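Local coordinates for protein ethanolamine kinase Pv091845 (Plasmodium vivax, PDB 2QG7) that probably phosphorylates ethanolamine with ATP, the first step in making phosphatidylethanolamine, at residues Ala259-Ile267 / Ser425-Ser433; His294-Ile302 / Asn366-Phe374. All coordinates share one frame; numbering follows the deposited sequence.

Contact 1. Residues Ala259-Ile267 / Ser425-Ser433; sequences AKANILKLI and SLLQGMHSS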
loop_
_atom_site.group_PDB
_atom_site.type_symbol
_atom_site.label_atom_id
_atom_site.label_comp_id
_atom_site.label_asym_id
_atom_site.label_seq_id
_atom_site.Cartn_x
_atom_site.Cartn_y
_atom_site.Cartn_z
ATOM N N ALA D 259 5.358 13.848 14.699
ATOM C CA ALA D 259 4.863 14.795 13.701
ATOM C C ALA D 259 4.651 14.159 12.324
ATOM O O ALA D 259 5.316 13.175 11.942
ATOM C CB ALA D 259 5.812 15.975 13.594
ATOM N N LYS D 260 3.709 14.739 11.587
ATOM C CA LYS D 260 3.391 14.318 10.205
ATOM C C LYS D 260 4.563 14.363 9.240
ATOM O O LYS D 260 4.651 13.517 8.365
ATOM C CB LYS D 260 2.271 15.164 9.634
ATOM C CG LYS D 260 0.948 14.934 10.298
ATOM C CD LYS D 260 -0.043 15.882 9.649
ATOM C CE LYS D 260 -1.281 16.052 10.491
ATOM N NZ LYS D 260 -0.960 16.980 11.622
ATOM N N ALA D 261 5.464 15.322 9.418
ATOM C CA ALA D 261 6.629 15.505 8.548
ATOM C C ALA D 261 7.770 14.492 8.695
ATOM O O ALA D 261 8.748 14.574 7.957
ATOM C CB ALA D 261 7.152 16.901 8.715
ATOM N N ASN D 262 7.659 13.533 9.625
ATOM C CA ASN D 262 8.708 12.540 9.871
ATOM C C ASN D 262 8.923 11.558 8.722
ATOM O O ASN D 262 10.003 10.980 8.599
ATOM C CB ASN D 262 8.455 11.758 11.169
ATOM C CG ASN D 262 8.837 12.540 12.413
ATOM O OD1 ASN D 262 9.900 13.122 12.500
ATOM N ND2 ASN D 262 7.957 12.542 13.384
ATOM N N ILE D 263 7.886 11.363 7.905
ATOM C CA ILE D 263 7.960 10.552 6.664
ATOM C C ILE D 263 8.905 11.168 5.620
ATOM O O ILE D 263 9.550 10.456 4.845
ATOM C CB ILE D 263 6.529 10.286 6.061
ATOM C CG1 ILE D 263 6.585 9.234 4.943
ATOM C CG2 ILE D 263 5.838 11.611 5.605
ATOM C CD1 ILE D 263 7.386 7.934 5.330
ATOM N N LEU D 264 9.028 12.488 5.634
ATOM C CA LEU D 264 9.868 13.168 4.677
ATOM C C LEU D 264 11.341 12.922 4.933
ATOM O O LEU D 264 12.155 12.927 4.005
ATOM C CB LEU D 264 9.591 14.685 4.702
ATOM C CG LEU D 264 8.151 15.172 4.528
ATOM C CD1 LEU D 264 8.187 16.667 4.423
ATOM C CD2 LEU D 264 7.429 14.552 3.313
ATOM N N LYS D 265 11.688 12.747 6.200
ATOM C CA LYS D 265 13.063 12.580 6.641
ATOM C C LYS D 265 13.617 11.243 6.234
ATOM O O LYS D 265 14.785 11.098 6.007
ATOM C CB LYS D 265 13.139 12.794 8.142
ATOM C CG LYS D 265 12.747 14.244 8.502
ATOM C CD LYS D 265 12.945 14.586 9.969
ATOM C CE LYS D 265 12.679 16.077 10.240
ATOM N NZ LYS D 265 12.958 16.375 11.718
ATOM N N LEU D 266 12.748 10.263 6.104
ATOM C CA LEU D 266 13.133 8.948 5.617
ATOM C C LEU D 266 13.503 8.938 4.098
ATOM O O LEU D 266 14.161 8.008 3.614
ATOM C CB LEU D 266 11.990 7.970 5.932
ATOM C CG LEU D 266 12.228 6.468 5.698
ATOM C CD1 LEU D 266 13.346 5.881 6.627
ATOM C CD2 LEU D 266 10.889 5.746 5.907
ATOM N N ILE D 267 13.081 9.974 3.363
ATOM C CA ILE D 267 13.356 10.092 1.941
ATOM C C ILE D 267 14.634 10.874 1.737
ATOM O O ILE D 267 14.775 11.969 2.289
ATOM C CB ILE D 267 12.179 10.795 1.153
ATOM C CG1 ILE D 267 10.848 10.048 1.340
ATOM C CG2 ILE D 267 12.508 10.839 -0.346
ATOM C CD1 ILE D 267 9.646 10.925 1.165
ATOM N N SER D 425 0.685 14.301 -3.001
ATOM C CA SER D 425 0.039 13.572 -1.909
ATOM C C SER D 425 0.737 13.729 -0.554
ATOM O O SER D 425 0.098 13.865 0.473
ATOM C CB SER D 425 -0.100 12.110 -2.259
ATOM O OG SER D 425 -1.069 11.549 -1.387
ATOM N N LEU D 426 2.053 13.735 -0.571
ATOM C CA LEU D 426 2.806 13.988 0.641
ATOM C C LEU D 426 2.543 15.399 1.185
ATOM O O LEU D 426 2.406 15.570 2.414
ATOM C CB LEU D 426 4.305 13.750 0.419
ATOM C CG LEU D 426 4.755 12.293 0.348
ATOM C CD1 LEU D 426 6.271 12.203 0.045
ATOM C CD2 LEU D 426 4.418 11.484 1.634
ATOM N N LEU D 427 2.503 16.404 0.297
ATOM C CA LEU D 427 2.216 17.796 0.677
ATOM C C LEU D 427 0.858 17.964 1.289
ATOM O O LEU D 427 0.678 18.751 2.186
ATOM C CB LEU D 427 2.267 18.714 -0.540
ATOM C CG LEU D 427 3.473 19.614 -0.798
ATOM C CD1 LEU D 427 3.216 20.360 -2.146
ATOM C CD2 LEU D 427 3.651 20.604 0.344
ATOM N N GLN D 428 -0.106 17.233 0.768
ATOM C CA GLN D 428 -1.446 17.186 1.313
ATOM C C GLN D 428 -1.508 16.517 2.682
ATOM O O GLN D 428 -2.329 16.902 3.527
ATOM C CB GLN D 428 -2.375 16.472 0.321
ATOM C CG GLN D 428 -2.437 17.154 -1.014
ATOM C CD GLN D 428 -3.333 18.369 -1.021
ATOM O OE1 GLN D 428 -4.487 18.283 -1.432
ATOM N NE2 GLN D 428 -2.818 19.512 -0.574
ATOM N N GLY D 429 -0.674 15.487 2.870
ATOM C CA GLY D 429 -0.559 14.806 4.133
ATOM C C GLY D 429 0.060 15.629 5.260
ATOM O O GLY D 429 -0.087 15.269 6.427
ATOM N N MET D 430 0.763 16.712 4.930
ATOM C CA MET D 430 1.300 17.634 5.943
ATOM C C MET D 430 0.204 18.492 6.575
ATOM O O MET D 430 0.275 18.827 7.772
ATOM C CB MET D 430 2.386 18.558 5.369
ATOM C CG MET D 430 3.587 17.852 4.769
ATOM S SD MET D 430 4.557 16.727 5.831
ATOM C CE MET D 430 3.819 15.120 5.523
ATOM N N HIS D 431 -0.791 18.854 5.753
ATOM C CA HIS D 431 -1.879 19.748 6.179
ATOM C C HIS D 431 -3.175 19.008 5.944
ATOM O O HIS D 431 -3.991 19.392 5.085
ATOM C CB HIS D 431 -1.841 21.077 5.393
ATOM C CG HIS D 431 -0.484 21.722 5.364
ATOM N ND1 HIS D 431 0.036 22.419 6.439
ATOM C CD2 HIS D 431 0.470 21.757 4.395
ATOM C CE1 HIS D 431 1.246 22.866 6.127
ATOM N NE2 HIS D 431 1.533 22.478 4.894
ATOM N N SER D 432 -3.345 17.931 6.709
ATOM C CA SER D 432 -4.359 16.915 6.411
ATOM C C SER D 432 -5.749 17.131 7.049
ATOM O O SER D 432 -5.897 17.242 8.302
ATOM C CB SER D 432 -3.831 15.505 6.718
ATOM O OG SER D 432 -3.739 15.309 8.141
ATOM N N SER D 433 -6.750 17.179 6.156
ATOM C CA SER D 433 -8.160 17.291 6.520
ATOM C C SER D 433 -9.032 16.626 5.434
ATOM O O SER D 433 -8.719 15.532 4.923
ATOM C CB SER D 433 -8.540 18.776 6.701
ATOM O OG SER D 433 -7.986 19.588 5.622
#

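Contact 2. Residues His294-Ile302 / Asn366-Phe374; sequences HCDLLSSNI and NHFNEYAGF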
loop_
_atom_site.group_PDB
_atom_site.type_symbol
_atom_site.label_atom_id
_atom_site.label_comp_id
_atom_site.label_asym_id
_atom_site.label_seq_id
_atom_site.Cartn_x
_atom_site.Cartn_y
_atom_site.Cartn_z
ATOM N N HIS D 294 -5.530 17.889 -19.421
ATOM C CA HIS D 294 -6.407 17.793 -18.254
ATOM C C HIS D 294 -5.639 17.668 -16.922
ATOM O O HIS D 294 -5.937 18.388 -15.937
ATOM C CB HIS D 294 -7.376 16.641 -18.417
ATOM C CG HIS D 294 -8.392 16.567 -17.312
ATOM N ND1 HIS D 294 -8.099 16.064 -16.055
ATOM C CD2 HIS D 294 -9.697 16.922 -17.278
ATOM C CE1 HIS D 294 -9.177 16.120 -15.299
ATOM N NE2 HIS D 294 -10.162 16.632 -16.017
ATOM N N CYS D 295 -4.657 16.758 -16.905
ATOM C CA CYS D 295 -3.656 16.598 -15.809
ATOM C C CYS D 295 -4.055 15.727 -14.620
ATOM O O CYS D 295 -3.213 15.454 -13.779
ATOM C CB CYS D 295 -3.113 17.940 -15.316
ATOM S SG CYS D 295 -2.407 18.962 -16.592
ATOM N N ASP D 296 -5.330 15.321 -14.571
ATOM C CA ASP D 296 -5.901 14.524 -13.499
ATOM C C ASP D 296 -6.976 13.594 -14.046
ATOM O O ASP D 296 -8.122 13.523 -13.585
ATOM C CB ASP D 296 -6.436 15.420 -12.370
ATOM C CG ASP D 296 -6.647 14.656 -11.091
ATOM O OD1 ASP D 296 -6.009 13.568 -10.901
ATOM O OD2 ASP D 296 -7.481 15.115 -10.281
ATOM N N LEU D 297 -6.597 12.859 -15.070
ATOM C CA LEU D 297 -7.583 12.090 -15.801
ATOM C C LEU D 297 -7.770 10.716 -15.187
ATOM O O LEU D 297 -7.573 9.691 -15.832
ATOM C CB LEU D 297 -7.218 12.046 -17.272
ATOM C CG LEU D 297 -8.368 12.006 -18.299
ATOM C CD1 LEU D 297 -9.291 13.251 -18.285
ATOM C CD2 LEU D 297 -7.780 11.761 -19.705
ATOM N N LEU D 298 -8.147 10.717 -13.913
ATOM C CA LEU D 298 -8.592 9.497 -13.223
ATOM C C LEU D 298 -10.024 9.163 -13.601
ATOM O O LEU D 298 -10.742 10.007 -14.098
ATOM C CB LEU D 298 -8.423 9.600 -11.690
ATOM C CG LEU D 298 -8.552 10.920 -10.917
ATOM C CD1 LEU D 298 -9.989 11.240 -10.593
ATOM C CD2 LEU D 298 -7.761 10.848 -9.632
ATOM N N SER D 299 -10.424 7.920 -13.354
ATOM C CA SER D 299 -11.694 7.388 -13.858
ATOM C C SER D 299 -12.925 8.094 -13.341
ATOM O O SER D 299 -13.914 8.185 -14.035
ATOM C CB SER D 299 -11.820 5.886 -13.592
ATOM O OG SER D 299 -11.734 5.638 -12.196
ATOM N N SER D 300 -12.853 8.597 -12.120
ATOM C CA SER D 300 -13.935 9.361 -11.497
ATOM C C SER D 300 -14.057 10.776 -12.049
ATOM O O SER D 300 -15.049 11.431 -11.817
ATOM C CB SER D 300 -13.768 9.372 -9.960
ATOM O OG SER D 300 -12.678 10.191 -9.575
ATOM N N ASN D 301 -13.044 11.231 -12.792
ATOM C CA ASN D 301 -13.101 12.468 -13.589
ATOM C C ASN D 301 -13.639 12.327 -15.024
ATOM O O ASN D 301 -13.664 13.289 -15.776
ATOM C CB ASN D 301 -11.738 13.148 -13.569
ATOM C CG ASN D 301 -11.541 13.974 -12.313
ATOM O OD1 ASN D 301 -12.503 14.200 -11.612
ATOM N ND2 ASN D 301 -10.312 14.404 -12.022
ATOM N N ILE D 302 -14.085 11.119 -15.377
ATOM C CA ILE D 302 -14.614 10.808 -16.695
ATOM C C ILE D 302 -16.049 10.326 -16.539
ATOM O O ILE D 302 -16.303 9.353 -15.883
ATOM C CB ILE D 302 -13.742 9.760 -17.427
ATOM C CG1 ILE D 302 -12.289 10.206 -17.488
ATOM C CG2 ILE D 302 -14.252 9.498 -18.845
ATOM C CD1 ILE D 302 -11.331 9.093 -17.814
ATOM N N ASN D 366 -0.146 9.566 -17.508
ATOM C CA ASN D 366 -0.843 9.794 -16.258
ATOM C C ASN D 366 -2.197 9.097 -16.266
ATOM O O ASN D 366 -2.548 8.470 -15.284
ATOM C CB ASN D 366 -0.959 11.273 -15.984
ATOM C CG ASN D 366 -1.629 11.592 -14.634
ATOM O OD1 ASN D 366 -1.042 11.355 -13.563
ATOM N ND2 ASN D 366 -2.848 12.124 -14.685
ATOM N N HIS D 367 -2.913 9.115 -17.383
ATOM C CA HIS D 367 -4.170 8.441 -17.510
ATOM C C HIS D 367 -3.996 6.926 -17.451
ATOM O O HIS D 367 -4.820 6.199 -16.892
ATOM C CB HIS D 367 -4.866 8.846 -18.821
ATOM C CG HIS D 367 -6.159 8.117 -19.058
ATOM N ND1 HIS D 367 -7.220 8.184 -18.183
ATOM C CD2 HIS D 367 -6.550 7.286 -20.052
ATOM C CE1 HIS D 367 -8.213 7.433 -18.624
ATOM N NE2 HIS D 367 -7.832 6.867 -19.754
ATOM N N PHE D 368 -2.920 6.446 -18.040
ATOM C CA PHE D 368 -2.622 5.030 -18.041
ATOM C C PHE D 368 -2.208 4.513 -16.649
ATOM O O PHE D 368 -2.513 3.375 -16.295
ATOM C CB PHE D 368 -1.522 4.752 -19.046
ATOM C CG PHE D 368 -2.000 4.794 -20.486
ATOM C CD1 PHE D 368 -3.369 4.665 -20.792
ATOM C CD2 PHE D 368 -1.096 4.914 -21.533
ATOM C CE1 PHE D 368 -3.802 4.698 -22.124
ATOM C CE2 PHE D 368 -1.521 4.905 -22.869
ATOM C CZ PHE D 368 -2.862 4.803 -23.158
ATOM N N ASN D 369 -1.543 5.357 -15.864
ATOM C CA ASN D 369 -1.322 5.024 -14.469
ATOM C C ASN D 369 -2.611 4.843 -13.669
ATOM O O ASN D 369 -2.608 4.137 -12.684
ATOM C CB ASN D 369 -0.386 6.013 -13.765
ATOM C CG ASN D 369 1.062 5.685 -13.974
ATOM O OD1 ASN D 369 1.432 4.519 -14.093
ATOM N ND2 ASN D 369 1.907 6.709 -13.983
ATOM N N GLU D 370 -3.682 5.495 -14.087
ATOM C CA GLU D 370 -4.909 5.535 -13.318
ATOM C C GLU D 370 -5.771 4.320 -13.569
ATOM O O GLU D 370 -6.864 4.222 -13.088
ATOM C CB GLU D 370 -5.668 6.851 -13.602
ATOM C CG GLU D 370 -4.975 8.175 -13.121
ATOM C CD GLU D 370 -4.787 8.249 -11.572
ATOM O OE1 GLU D 370 -3.891 9.011 -11.082
ATOM O OE2 GLU D 370 -5.557 7.585 -10.806
ATOM N N TYR D 371 -5.286 3.391 -14.353
ATOM C CA TYR D 371 -5.942 2.134 -14.613
ATOM C C TYR D 371 -5.813 1.299 -13.334
ATOM O O TYR D 371 -6.674 0.423 -13.044
ATOM C CB TYR D 371 -5.205 1.415 -15.761
ATOM C CG TYR D 371 -5.630 1.789 -17.187
ATOM C CD1 TYR D 371 -5.926 3.123 -17.545
ATOM C CD2 TYR D 371 -5.684 0.815 -18.189
ATOM C CE1 TYR D 371 -6.296 3.449 -18.844
ATOM C CE2 TYR D 371 -6.045 1.133 -19.501
ATOM C CZ TYR D 371 -6.349 2.449 -19.819
ATOM O OH TYR D 371 -6.740 2.767 -21.117
ATOM N N ALA D 372 -4.706 1.544 -12.621
ATOM C CA ALA D 372 -4.407 0.953 -11.304
ATOM C C ALA D 372 -5.353 1.428 -10.200
ATOM O O ALA D 372 -5.521 0.728 -9.201
ATOM C CB ALA D 372 -2.968 1.252 -10.911
ATOM N N GLY D 373 -5.941 2.621 -10.376
ATOM C CA GLY D 373 -6.812 3.212 -9.369
ATOM C C GLY D 373 -6.014 3.731 -8.181
ATOM O O GLY D 373 -4.773 3.762 -8.204
ATOM N N PHE D 374 -6.730 4.175 -7.149
ATOM C CA PHE D 374 -6.077 4.649 -5.907
ATOM C C PHE D 374 -5.427 3.502 -5.134
ATOM O O PHE D 374 -4.589 3.723 -4.298
ATOM C CB PHE D 374 -7.078 5.391 -5.017
ATOM C CG PHE D 374 -7.361 6.800 -5.477
ATOM C CD1 PHE D 374 -6.344 7.749 -5.502
ATOM C CD2 PHE D 374 -8.640 7.171 -5.887
ATOM C CE1 PHE D 374 -6.599 9.059 -5.895
ATOM C CE2 PHE D 374 -8.899 8.475 -6.308
ATOM C CZ PHE D 374 -7.876 9.421 -6.301
HETATM O O HOH W 1 -4.408 11.621 -12.423
HETATM O O HOH W 2 -3.877 12.548 -16.947
HETATM O O HOH W 3 -8.853 5.507 -11.904
#

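Contact 1. Residues Ala259-Ile267 / Ser425-Ser433
Lys260 and Met430 bring the two backbones closest, CA to CA 5.8 Å, and from there the chains diverge to 8.2 Å between the CA atoms of Leu264 and Leu426. Met430, in the last part of helix 413-430, fills the narrow part. Its chain bends at chi2 (-58°) and again at chi3 (93°), and this double bend delivers the thioether to the beta turn Ala259-Asn262 and the short helix behind it. SD lies 3.6 Å from Ala261 CA, while CE reaches 3.4 Å from the carbonyl O of Lys260. Leu264 brings CD1 to within 3.9 Å of the same sulfur, and Ile263 passes the methionine chain at about a right angle, with its CG2 branch on CE. Farther along, Leu426 slides past Leu264 in the opposite direction and meets Ile267 tip to tip, CD1 to CD1 at 3.8 Å. At the solvent side, the methylenes of Lys260 run along the helix end, CD 3.3 Å from Gly429 O and CE beside Ser432 OG. The second subunit packs on the same segment, its Thr447 on Ile263 and its Leu266 on Ile267, which places 259-267 at the dimer interface. Within the chain, Leu446 of helix 438-448 packs on Leu426. No hydrogen bond joins the two segments, so shape and apolar burial, centred on one thioether, hold them together. The lysine charge, near the carbonyl end of a helix, may add a weak electrostatic attraction.

Contact 2. Residues His294-Ile302 / Asn366-Phe374
Asn366 and His367, on the last turn of helix 360-369, face a loop whose sequence HCDLLSSN fits the HxDxxxxN pattern that marks the catalytic loop in relatives of the protein-kinase-like fold. Asn366 turns its amide toward the loop. OD1 is taken by Ser417, whereas ND2 gives a hydrogen bond of 2.8 Å to water 1, and the same water donates to Asp296 OD1 (2.9 Å) and to Glu370 OE1. One ordered water thus joins three side chains across the contact. The direct polar link belongs to His367. With CG anti to the backbone N (chi1 177°), the ring swings toward the loop, and ND1 donates to Leu297 O at 2.8 Å, nearly straight at 170°. The acceptor lies in the ring plane, and the donor in the carbonyl plane, which holds the imidazole ring at one angle about its CB-CG bond. Leu297, centre of an inverse gamma turn, also lays CD2 over the ring, 4.3 Å from its centroid in an off-centre CH-pi contact, and the side chain of Ile302 crosses that of His367 at about a right angle, CD1 3.6 Å from His367 CE1. Inside the loop, Asn301 ND2 holds Asp296 O, while Asp363 grips the backbone N of both His294 and Cys295. Glu370 bends at chi2, setting its chain against Leu298, OE2 3.6 Å from Leu298 CB. The backbone O of Glu370 receives a hydrogen bond from water 3, which accepts one from Ser299 N. Phe374, meeting Phe436 and Tyr441 edge-to-face, closes the segment: its CZ lies 3.6 Å from Leu298 CD2.

In the fold
Distant parts of one chain are joined in two ways. Contact 2 combines a direct hydrogen bond and water bridges with apolar contacts, and joins the HxDxxxxN loop, where relatives have their active site, to helix 360-369 and the residues after it; its centre lies about 10 Å from the centre of the chain. Contact 1, its centre about 20 Å from that of the chain, is apolar and borders the second subunit. The two contact centres lie about 23 Å apart, and their nearest atoms about 8 Å, without touching. Along the chain, contact 2 is nested within the loop that contact 1 closes. Helix 413-430 connects them: its C-terminal part lies in contact 1, and its Ser417 binds Asn366 of contact 2. Tyr441 meets both Ser425 and Phe374.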